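Local coordinates for major capsid protein (Paramecium bursaria Chlorella virus 1, PDB 5TIP) that self-assembles as trimers into the icosahedral capsid of a large chlorella virus, a shell of pseudo T=169 symmetry, and carries N-linked glycans, at residues Y108-W111 and F112-D116; N127-R130 and M131-V135; P268-Y271 and G272-T275; T296-Y299 and G300-G303. One frame throughout, in Å; residues are numbered along the deposited sequence.

Contact 1 of 4, residues Y108-W111 and F112-D116; sequences YNDW and FRTYD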
loop_
_atom_site.group_PDB
_atom_site.type_symbol
_atom_site.label_atom_id
_atom_site.label_comp_id
_atom_site.label_asym_id
_atom_site.label_seq_id
_atom_site.Cartn_x
_atom_site.Cartn_y
_atom_site.Cartn_z
ATOM N N TYR A 108 11.631 20.998 10.380
ATOM C CA TYR A 108 11.477 22.117 9.464
ATOM C C TYR A 108 10.514 21.716 8.354
ATOM O O TYR A 108 10.299 20.530 8.096
ATOM C CB TYR A 108 12.829 22.542 8.873
ATOM C CG TYR A 108 13.904 22.754 9.918
ATOM C CD1 TYR A 108 14.678 21.692 10.367
ATOM C CD2 TYR A 108 14.136 24.009 10.463
ATOM C CE1 TYR A 108 15.657 21.873 11.325
ATOM C CE2 TYR A 108 15.116 24.199 11.423
ATOM C CZ TYR A 108 15.872 23.127 11.849
ATOM O OH TYR A 108 16.848 23.306 12.804
ATOM N N ASN A 109 9.929 22.721 7.691
ATOM C CA ASN A 109 8.949 22.425 6.649
ATOM C C ASN A 109 9.576 21.665 5.486
ATOM O O ASN A 109 8.916 20.821 4.872
ATOM C CB ASN A 109 8.275 23.706 6.153
ATOM C CG ASN A 109 9.261 24.738 5.654
ATOM O OD1 ASN A 109 10.469 24.514 5.655
ATOM N ND2 ASN A 109 8.745 25.879 5.213
ATOM N N ASP A 110 10.845 21.940 5.169
ATOM C CA ASP A 110 11.495 21.191 4.100
ATOM C C ASP A 110 11.744 19.746 4.513
ATOM O O ASP A 110 11.811 18.860 3.653
ATOM C CB ASP A 110 12.802 21.866 3.688
ATOM C CG ASP A 110 13.444 21.205 2.478
ATOM O OD1 ASP A 110 12.883 21.320 1.367
ATOM O OD2 ASP A 110 14.508 20.571 2.634
ATOM N N TRP A 111 11.884 19.484 5.815
ATOM C CA TRP A 111 11.943 18.098 6.264
ATOM C C TRP A 111 10.590 17.416 6.106
ATOM O O TRP A 111 10.519 16.258 5.680
ATOM C CB TRP A 111 12.402 18.017 7.716
ATOM C CG TRP A 111 12.206 16.646 8.277
ATOM C CD1 TRP A 111 11.363 16.285 9.283
ATOM C CD2 TRP A 111 12.848 15.443 7.839
ATOM N NE1 TRP A 111 11.446 14.931 9.509
ATOM C CE2 TRP A 111 12.351 14.392 8.634
ATOM C CE3 TRP A 111 13.799 15.153 6.855
ATOM C CZ2 TRP A 111 12.775 13.075 8.478
ATOM C CZ3 TRP A 111 14.216 13.845 6.700
ATOM C CH2 TRP A 111 13.705 12.822 7.507
ATOM N N PHE A 112 9.537 18.125 6.402
ATOM C CA PHE A 112 8.214 17.612 6.214
ATOM C C PHE A 112 8.072 17.262 4.731
ATOM O O PHE A 112 7.539 16.236 4.418
ATOM C CB PHE A 112 7.168 18.628 6.676
ATOM C CG PHE A 112 6.868 18.571 8.126
ATOM C CD1 PHE A 112 7.842 18.512 9.036
ATOM C CD2 PHE A 112 5.582 18.539 8.568
ATOM C CE1 PHE A 112 7.578 18.436 10.353
ATOM C CE2 PHE A 112 5.294 18.437 9.916
ATOM C CZ PHE A 112 6.312 18.391 10.814
ATOM N N ARG A 113 8.566 18.120 3.841
ATOM C CA ARG A 113 8.491 17.854 2.409
ATOM C C ARG A 113 9.360 16.660 2.030
ATOM O O ARG A 113 8.959 15.830 1.206
ATOM C CB ARG A 113 8.910 19.095 1.621
ATOM C CG ARG A 113 8.680 19.000 0.116
ATOM C CD ARG A 113 7.300 19.506 -0.288
ATOM N NE ARG A 113 6.229 18.792 0.400
ATOM C CZ ARG A 113 5.738 17.624 0.003
ATOM N NH1 ARG A 113 6.220 17.035 -1.084
ATOM N NH2 ARG A 113 4.769 17.041 0.694
ATOM N N THR A 114 10.555 16.562 2.621
ATOM C CA THR A 114 11.448 15.447 2.322
ATOM C C THR A 114 10.922 14.142 2.908
ATOM O O THR A 114 10.974 13.094 2.251
ATOM C CB THR A 114 12.850 15.745 2.855
ATOM O OG1 THR A 114 13.376 16.901 2.192
ATOM C CG2 THR A 114 13.785 14.565 2.617
ATOM N N TYR A 115 10.407 14.188 4.139
ATOM C CA TYR A 115 9.840 12.990 4.752
ATOM C C TYR A 115 8.660 12.466 3.945
ATOM O O TYR A 115 8.505 11.250 3.775
ATOM C CB TYR A 115 9.418 13.290 6.190
ATOM C CG TYR A 115 8.692 12.155 6.872
ATOM C CD1 TYR A 115 9.392 11.155 7.530
ATOM C CD2 TYR A 115 7.305 12.086 6.864
ATOM C CE1 TYR A 115 8.733 10.116 8.154
ATOM C CE2 TYR A 115 6.638 11.051 7.485
ATOM C CZ TYR A 115 7.357 10.069 8.130
ATOM O OH TYR A 115 6.700 9.033 8.755
ATOM N N ASP A 116 7.816 13.368 3.443
ATOM C CA ASP A 116 6.658 12.947 2.663
ATOM C C ASP A 116 7.082 12.290 1.355
ATOM O O ASP A 116 6.457 11.319 0.909
ATOM C CB ASP A 116 5.749 14.149 2.397
ATOM C CG ASP A 116 4.456 13.764 1.708
ATOM O OD1 ASP A 116 3.705 12.939 2.268
ATOM O OD2 ASP A 116 4.187 14.289 0.608
#
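The first two turns of helix 109-119, which starts directly after strand 102-108 with Tyr108 at the N-cap position, are joined through Trp111 and Tyr115, one turn apart. Tyr115 lays its CB over one face of the indole, a CH-pi contact 4.2 Å from the centroid of the six-membered ring and shifted toward the rim, while its CD1 comes to 4.0 Å from Trp111 CZ2. Trp111 is turned there by a chi1 of 168°, which places CG opposite its own N and sends the indole along the helix past Tyr115 CB. Beneath the two side chains Tyr115 N donates to Trp111 O at 2.6 Å.

One residue earlier on the same helix, Asp110 O takes two bonds from a single residue: Thr114 N at 2.8 Å and Thr114 OG1 at 2.9 Å, arriving from opposite faces of the carbonyl plane. The hydroxyl is thus folded back onto the helix and donates to its backbone. Arg113, its chain bent twice, swings NH2 to Asp116 OD2 at 2.8 Å, above the carboxylate plane, and its NE forms a second salt bridge with Glu89. Asp110 turns its carboxylate outward to Tyr416 and Tyr274. The helix lies against strand 412-426 through Trp111 and Thr114, with helix 122-132 packed on the side of Phe112 and Asp116.

Contact 2 of 4, residues N127-R130 and M131-V135; sequences NYRR and MTDWV
Arg129 and Asp133 form an i to i+4 salt bridge across the C-terminal end of helix 122-132, where the chain leaves the helix for a loop. Arg129 runs out fully extended, chi1 -170° with the later torsions also near 180°. Its CB starts away from the following residues, yet Arg129 CG already touches Val135 CG1 at 3.6 Å and lies alongside Asp133 CB, and Arg129 CD keeps the same methyl, Val135 CG1, within 3.9 Å. Beyond that the guanidinium turns its edge to the acid: Arg129 NE reaches Asp133 OD2 at 3.2 Å and Arg129 NH2 the same oxygen at 3.3 Å, a side-on grip by two nitrogens on one atom. The oxygen lies in the guanidinium plane, but both nitrogens come from one face of the carboxylate, whose plane is turned 30° from that of the guanidinium.

Neither charge ends there. NH2 of Arg129 also donates to Gly300 O, and Asp133 is held by Thr84 and by Tyr86 N, so bonds beyond the arginine also position the carboxylate. On the other flank Arg130 and Asn127 bond to a second subunit of the trimer. One residue back along the helix, Thr132 sets its methyl CG2 over the Tyr128 ring, 4.3 Å from the centroid, and its hydroxyl OG1 donates to Tyr128 O at 2.9 Å.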
loop_
_atom_site.group_PDB
_atom_site.type_symbol
_atom_site.label_atom_id
_atom_site.label_comp_id
_atom_site.label_asym_id
_atom_site.label_seq_id
_atom_site.Cartn_x
_atom_site.Cartn_y
_atom_site.Cartn_z
ATOM N N ASN A 127 -3.900 11.252 1.057
ATOM C CA ASN A 127 -4.665 11.805 2.175
ATOM C C ASN A 127 -3.899 12.909 2.888
ATOM O O ASN A 127 -4.502 13.869 3.380
ATOM C CB ASN A 127 -5.030 10.695 3.165
ATOM C CG ASN A 127 -6.024 11.154 4.226
ATOM O OD1 ASN A 127 -6.935 11.923 3.937
ATOM N ND2 ASN A 127 -5.842 10.684 5.462
ATOM N N TYR A 128 -2.571 12.785 2.954
ATOM C CA TYR A 128 -1.766 13.840 3.556
ATOM C C TYR A 128 -1.833 15.127 2.745
ATOM O O TYR A 128 -1.802 16.219 3.322
ATOM C CB TYR A 128 -0.314 13.376 3.709
ATOM C CG TYR A 128 0.631 14.447 4.215
ATOM C CD1 TYR A 128 0.710 14.745 5.569
ATOM C CD2 TYR A 128 1.451 15.150 3.341
ATOM C CE1 TYR A 128 1.573 15.720 6.037
ATOM C CE2 TYR A 128 2.317 16.125 3.802
ATOM C CZ TYR A 128 2.373 16.405 5.150
ATOM O OH TYR A 128 3.236 17.374 5.608
ATOM N N ARG A 129 -1.932 15.028 1.414
ATOM C CA ARG A 129 -2.066 16.243 0.616
ATOM C C ARG A 129 -3.463 16.838 0.729
ATOM O O ARG A 129 -3.623 18.060 0.630
ATOM C CB ARG A 129 -1.722 15.981 -0.851
ATOM C CG ARG A 129 -1.626 17.270 -1.649
ATOM C CD ARG A 129 -1.030 17.095 -3.028
ATOM N NE ARG A 129 -0.877 18.396 -3.675
ATOM C CZ ARG A 129 -0.391 18.580 -4.896
ATOM N NH1 ARG A 129 -0.001 17.544 -5.623
ATOM N NH2 ARG A 129 -0.295 19.807 -5.391
ATOM N N ARG A 130 -4.487 16.002 0.921
ATOM C CA ARG A 130 -5.807 16.532 1.244
ATOM C C ARG A 130 -5.762 17.355 2.524
ATOM O O ARG A 130 -6.460 18.367 2.647
ATOM C CB ARG A 130 -6.823 15.401 1.391
ATOM C CG ARG A 130 -7.120 14.612 0.135
ATOM C CD ARG A 130 -8.090 13.489 0.463
ATOM N NE ARG A 130 -9.396 14.001 0.865
ATOM C CZ ARG A 130 -10.251 13.338 1.637
ATOM N NH1 ARG A 130 -9.932 12.142 2.107
ATOM N NH2 ARG A 130 -11.422 13.877 1.954
ATOM N N MET A 131 -4.943 16.931 3.489
ATOM C CA MET A 131 -4.869 17.604 4.776
ATOM C C MET A 131 -4.030 18.873 4.737
ATOM O O MET A 131 -4.111 19.677 5.671
ATOM C CB MET A 131 -4.299 16.656 5.832
ATOM C CG MET A 131 -5.164 15.442 6.119
ATOM S SD MET A 131 -4.263 14.164 7.015
ATOM C CE MET A 131 -3.767 15.062 8.482
ATOM N N THR A 132 -3.221 19.073 3.694
ATOM C CA THR A 132 -2.289 20.193 3.664
ATOM C C THR A 132 -2.358 21.013 2.381
ATOM O O THR A 132 -1.513 21.893 2.184
ATOM C CB THR A 132 -0.849 19.701 3.870
ATOM O OG1 THR A 132 -0.526 18.732 2.866
ATOM C CG2 THR A 132 -0.683 19.073 5.246
ATOM N N ASP A 133 -3.330 20.763 1.505
ATOM C CA ASP A 133 -3.360 21.457 0.224
ATOM C C ASP A 133 -4.762 21.374 -0.364
ATOM O O ASP A 133 -5.590 20.567 0.064
ATOM C CB ASP A 133 -2.331 20.864 -0.747
ATOM C CG ASP A 133 -2.001 21.798 -1.893
ATOM O OD1 ASP A 133 -2.653 22.855 -2.011
ATOM O OD2 ASP A 133 -1.085 21.474 -2.678
ATOM N N TRP A 134 -5.015 22.233 -1.351
ATOM C CA TRP A 134 -6.210 22.139 -2.179
ATOM C C TRP A 134 -5.943 21.167 -3.322
ATOM O O TRP A 134 -4.972 21.333 -4.067
ATOM C CB TRP A 134 -6.605 23.509 -2.736
ATOM C CG TRP A 134 -7.231 24.434 -1.736
ATOM C CD1 TRP A 134 -8.544 24.477 -1.372
ATOM C CD2 TRP A 134 -6.573 25.464 -0.987
ATOM N NE1 TRP A 134 -8.745 25.463 -0.438
ATOM C CE2 TRP A 134 -7.551 26.085 -0.185
ATOM C CE3 TRP A 134 -5.254 25.919 -0.914
ATOM C CZ2 TRP A 134 -7.250 27.133 0.680
ATOM C CZ3 TRP A 134 -4.958 26.961 -0.055
ATOM C CH2 TRP A 134 -5.952 27.556 0.731
ATOM N N VAL A 135 -6.802 20.158 -3.462
ATOM C CA VAL A 135 -6.556 19.092 -4.428
ATOM C C VAL A 135 -7.770 18.870 -5.323
ATOM O O VAL A 135 -7.843 17.867 -6.042
ATOM C CB VAL A 135 -6.178 17.781 -3.714
ATOM C CG1 VAL A 135 -4.885 17.947 -2.940
ATOM C CG2 VAL A 135 -7.303 17.336 -2.793
#

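Contact 3 of 4, residues P268-Y271 and G272-T275; sequences PTNY and GQYT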
loop_
_atom_site.group_PDB
_atom_site.type_symbol
_atom_site.label_atom_id
_atom_site.label_comp_id
_atom_site.label_asym_id
_atom_site.label_seq_id
_atom_site.Cartn_x
_atom_site.Cartn_y
_atom_site.Cartn_z
ATOM N N PRO A 268 15.695 27.828 -3.658
ATOM C CA PRO A 268 15.051 28.462 -2.494
ATOM C C PRO A 268 13.903 29.392 -2.848
ATOM O O PRO A 268 13.120 29.741 -1.954
ATOM C CB PRO A 268 16.202 29.229 -1.828
ATOM C CG PRO A 268 17.210 29.426 -2.918
ATOM C CD PRO A 268 17.108 28.218 -3.796
ATOM N N THR A 269 13.774 29.794 -4.112
ATOM C CA THR A 269 12.684 30.682 -4.500
ATOM C C THR A 269 11.334 29.979 -4.418
ATOM O O THR A 269 10.334 30.589 -4.021
ATOM C CB THR A 269 12.926 31.220 -5.912
ATOM O OG1 THR A 269 14.205 31.864 -5.964
ATOM C CG2 THR A 269 11.848 32.224 -6.296
ATOM N N ASN A 270 11.283 28.695 -4.771
ATOM C CA ASN A 270 10.031 27.955 -4.867
ATOM C C ASN A 270 10.040 26.791 -3.887
ATOM O O ASN A 270 10.997 26.012 -3.847
ATOM C CB ASN A 270 9.804 27.443 -6.290
ATOM C CG ASN A 270 9.762 28.563 -7.307
ATOM O OD1 ASN A 270 9.008 29.524 -7.156
ATOM N ND2 ASN A 270 10.581 28.450 -8.345
ATOM N N TYR A 271 8.967 26.677 -3.108
ATOM C CA TYR A 271 8.879 25.648 -2.083
ATOM C C TYR A 271 8.755 24.271 -2.718
ATOM O O TYR A 271 7.959 24.068 -3.639
ATOM C CB TYR A 271 7.687 25.914 -1.167
ATOM C CG TYR A 271 7.528 24.901 -0.057
ATOM C CD1 TYR A 271 8.373 24.914 1.044
ATOM C CD2 TYR A 271 6.531 23.936 -0.107
ATOM C CE1 TYR A 271 8.232 23.992 2.065
ATOM C CE2 TYR A 271 6.383 23.010 0.910
ATOM C CZ TYR A 271 7.236 23.044 1.993
ATOM O OH TYR A 271 7.096 22.126 3.007
ATOM N N GLY A 272 9.548 23.325 -2.223
ATOM C CA GLY A 272 9.482 21.962 -2.704
ATOM C C GLY A 272 10.003 21.736 -4.103
ATOM O O GLY A 272 9.858 20.627 -4.625
ATOM N N GLN A 273 10.600 22.744 -4.735
ATOM C CA GLN A 273 11.158 22.574 -6.074
ATOM C C GLN A 273 12.519 21.906 -5.945
ATOM O O GLN A 273 13.509 22.545 -5.582
ATOM C CB GLN A 273 11.269 23.908 -6.804
ATOM C CG GLN A 273 11.728 23.746 -8.248
ATOM C CD GLN A 273 12.199 25.042 -8.875
ATOM O OE1 GLN A 273 11.880 26.130 -8.401
ATOM N NE2 GLN A 273 12.963 24.928 -9.956
ATOM N N TYR A 274 12.571 20.611 -6.247
ATOM C CA TYR A 274 13.800 19.838 -6.173
ATOM C C TYR A 274 14.367 19.502 -7.544
ATOM O O TYR A 274 15.427 18.872 -7.624
ATOM C CB TYR A 274 13.563 18.545 -5.384
ATOM C CG TYR A 274 13.121 18.766 -3.955
ATOM C CD1 TYR A 274 13.640 19.808 -3.198
ATOM C CD2 TYR A 274 12.185 17.930 -3.362
ATOM C CE1 TYR A 274 13.239 20.009 -1.892
ATOM C CE2 TYR A 274 11.779 18.122 -2.057
ATOM C CZ TYR A 274 12.309 19.163 -1.327
ATOM O OH TYR A 274 11.908 19.359 -0.026
ATOM N N THR A 275 13.693 19.900 -8.618
ATOM C CA THR A 275 14.130 19.608 -9.972
ATOM C C THR A 275 14.083 20.883 -10.800
ATOM O O THR A 275 13.554 21.913 -10.373
ATOM C CB THR A 275 13.265 18.517 -10.617
ATOM O OG1 THR A 275 11.881 18.869 -10.486
ATOM C CG2 THR A 275 13.510 17.175 -9.943
#
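Asn270 and Gln273 join their side-chain amides across a tight reversal of the chain. Asn270 ND2 donates to Gln273 OE1 at 2.7 Å, nearly straight at 167°, with the oxygen in the Asn270 amide plane and the two amides only 30° apart. Behind this bond the main chain closes with a weaker one, Gln273 N to Asn270 O at 3.4 Å. The same glutamine spends its other end on the chain ahead: Gln273 NE2 donates to Thr275 O at 3.1 Å, close to the direction of that carbonyl. With both ends held, the Gln273 amide has its rotation fixed, and the extended chain carries it out between Asn270 and Thr275.

The next shell comes from the end of the preceding strand. Asn267 ND2 adds a second donor to Gln273 OE1, while Asn266 ND2 bonds to the carbonyl oxygens of both Asn270 and Gln273. At the bend Tyr271 reaches to Glu89 and Asn109 O through its hydroxyl, and just past the turn Tyr274 bonds to Asp110, which ties the loop to helix 109-119. Gly272 has a phi of 71°; a positive phi at the third position, readily taken by glycine, is the mark of a type II beta turn, here Asn270 to Gln273 in the loop after strand 257-266.

Contact 4 of 4, residues T296-Y299 and G300-G303; sequences TPDY and GNTG. With BGC (beta-D-glucopyranose), chain F; GLA (alpha-D-galactopyranose), chain B.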
loop_
_atom_site.group_PDB
_atom_site.type_symbol
_atom_site.label_atom_id
_atom_site.label_comp_id
_atom_site.label_asym_id
_atom_site.label_seq_id
_atom_site.Cartn_x
_atom_site.Cartn_y
_atom_site.Cartn_z
ATOM N N THR A 296 8.804 30.225 -13.996
ATOM C CA THR A 296 7.789 29.998 -12.987
ATOM C C THR A 296 7.336 28.547 -13.038
ATOM O O THR A 296 7.079 28.022 -14.131
ATOM C CB THR A 296 6.587 30.931 -13.216
ATOM O OG1 THR A 296 7.012 32.296 -13.115
ATOM C CG2 THR A 296 5.492 30.665 -12.202
ATOM N N PRO A 297 7.237 27.866 -11.902
ATOM C CA PRO A 297 6.806 26.466 -11.909
ATOM C C PRO A 297 5.304 26.336 -12.107
ATOM O O PRO A 297 4.536 27.289 -11.963
ATOM C CB PRO A 297 7.211 25.954 -10.520
ATOM C CG PRO A 297 8.048 27.037 -9.909
ATOM C CD PRO A 297 7.630 28.310 -10.557
ATOM N N ASP A 298 4.898 25.117 -12.450
ATOM C CA ASP A 298 3.504 24.701 -12.327
ATOM C C ASP A 298 3.317 24.346 -10.859
ATOM O O ASP A 298 3.527 23.206 -10.443
ATOM C CB ASP A 298 3.204 23.530 -13.256
ATOM C CG ASP A 298 1.734 23.140 -13.263
ATOM O OD1 ASP A 298 0.946 23.724 -12.488
ATOM O OD2 ASP A 298 1.365 22.247 -14.056
ATOM N N TYR A 299 2.922 25.348 -10.066
ATOM C CA TYR A 299 3.012 25.252 -8.610
ATOM C C TYR A 299 2.317 24.006 -8.076
ATOM O O TYR A 299 2.875 23.276 -7.250
ATOM C CB TYR A 299 2.423 26.508 -7.966
ATOM C CG TYR A 299 3.221 27.764 -8.226
ATOM C CD1 TYR A 299 4.442 27.977 -7.599
ATOM C CD2 TYR A 299 2.750 28.743 -9.090
ATOM C CE1 TYR A 299 5.172 29.126 -7.831
ATOM C CE2 TYR A 299 3.474 29.895 -9.327
ATOM C CZ TYR A 299 4.683 30.081 -8.695
ATOM O OH TYR A 299 5.407 31.227 -8.929
ATOM N N GLY A 300 1.100 23.738 -8.550
ATOM C CA GLY A 300 0.383 22.558 -8.103
ATOM C C GLY A 300 1.059 21.259 -8.481
ATOM O O GLY A 300 0.790 20.224 -7.860
ATOM N N ASN A 301 1.942 21.290 -9.477
ATOM C CA ASN A 301 2.632 20.097 -9.947
ATOM C C ASN A 301 4.141 20.302 -9.865
ATOM O O ASN A 301 4.873 19.993 -10.811
ATOM C CB ASN A 301 2.192 19.765 -11.377
ATOM C CG ASN A 301 0.680 19.617 -11.502
ATOM O OD1 ASN A 301 0.059 18.865 -10.751
ATOM N ND2 ASN A 301 0.085 20.337 -12.453
ATOM N N THR A 302 4.607 20.833 -8.731
ATOM C CA THR A 302 6.021 21.159 -8.573
ATOM C C THR A 302 6.891 19.907 -8.601
ATOM O O THR A 302 7.993 19.923 -9.165
ATOM C CB THR A 302 6.233 21.930 -7.269
ATOM O OG1 THR A 302 5.516 23.170 -7.327
ATOM C CG2 THR A 302 7.704 22.221 -7.043
ATOM N N GLY A 303 6.414 18.815 -8.017
ATOM C CA GLY A 303 7.181 17.589 -8.023
ATOM C C GLY A 303 7.169 16.905 -9.377
ATOM O O GLY A 303 6.359 17.199 -10.256
HETATM C C2 BGC F . -1.940 21.458 -13.099
HETATM C C3 BGC F . -3.457 21.345 -13.283
HETATM C C4 BGC F . -3.829 19.980 -13.840
HETATM C C5 BGC F . -3.186 18.875 -13.017
HETATM C C6 BGC F . -3.487 17.518 -13.632
HETATM C C1 BGC F . -1.368 20.252 -12.375
HETATM O O2 BGC F . -1.593 22.595 -12.319
HETATM O O3 BGC F . -3.919 22.347 -14.193
HETATM O O4 BGC F . -5.247 19.832 -13.877
HETATM O O5 BGC F . -1.774 19.041 -12.997
HETATM O O6 BGC F . -3.072 17.521 -15.001
HETATM C C1 GLA B . -2.720 26.149 -15.532
HETATM C C2 GLA B . -1.542 25.882 -16.462
HETATM C C3 GLA B . -0.362 25.320 -15.684
HETATM C C4 GLA B . -0.041 26.211 -14.492
HETATM C C5 GLA B . -1.292 26.472 -13.662
HETATM C C6 GLA B . -0.986 27.432 -12.521
HETATM O O2 GLA B . -1.931 24.950 -17.477
HETATM O O3 GLA B . 0.780 25.236 -16.541
HETATM O O4 GLA B . 0.495 27.456 -14.953
HETATM O O5 GLA B . -2.317 27.028 -14.483
HETATM O O6 GLA B . 0.194 27.001 -11.837
#
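Asp298 and Asn301 lie side by side and point the same way, their carboxylate and amide planes almost perpendicular at 85°. In this pose Asn301 ND2 donates to Asp298 OD2 at 2.8 Å with the oxygen in the amide plane, while the amide nitrogen itself stands well above the carboxylate plane. The same nitrogen, Asn301 ND2, is bonded covalently to C1 of a beta-glucose at 1.5 Å, so its N-H is the one remaining on a glycosylated amide. The other carboxylate oxygen, Asp298 OD1, takes a hydrogen bond from O2 of that glucose at 2.8 Å. Asp298 therefore holds both the linkage nitrogen and O2 of the first sugar, which should restrict rotation about the glycosidic bond.

The backbone supports this pairing: Asn301 N donates to Asp298 O at 2.7 Å, and Thr302 OG1 to Tyr299 O at 2.6 Å, with a weak bond from Thr302 N to the same oxygen. An alpha-galactose beside it passes on the OD1 side, its C4 3.3 Å from Asp298 OD1, and is hydrogen-bonded further to Gly82, Ser285 and Gly286. Asp298 is the centre of an inverse gamma turn, and the whole is an N-glycosylation site, made at the glycosylated Asn301.

Contacts 1 and 2 lie on successive helices, 109-119 and 122-132, which touch through Phe112, Arg113 and Asp116 against Tyr128; contacts 3 and 4 share one long loop after strand 257-266, their centres about 9 Å apart. Contact 1, nearest the chain centre, is partly buried and combines aromatic packing with helix backbone bonds. Contacts 2 and 4 are buried, contact 2 ion-paired and close to a neighbouring subunit. At a similar depth to contact 2, contact 3 is a turn knit by amides; contact 4 lies farthest out and shares its polar groups between the backbone and a glycan. Tyrosine hydroxyls join contact 3 to contact 1, and Arg129 joins contact 2 to contact 4 at Gly300.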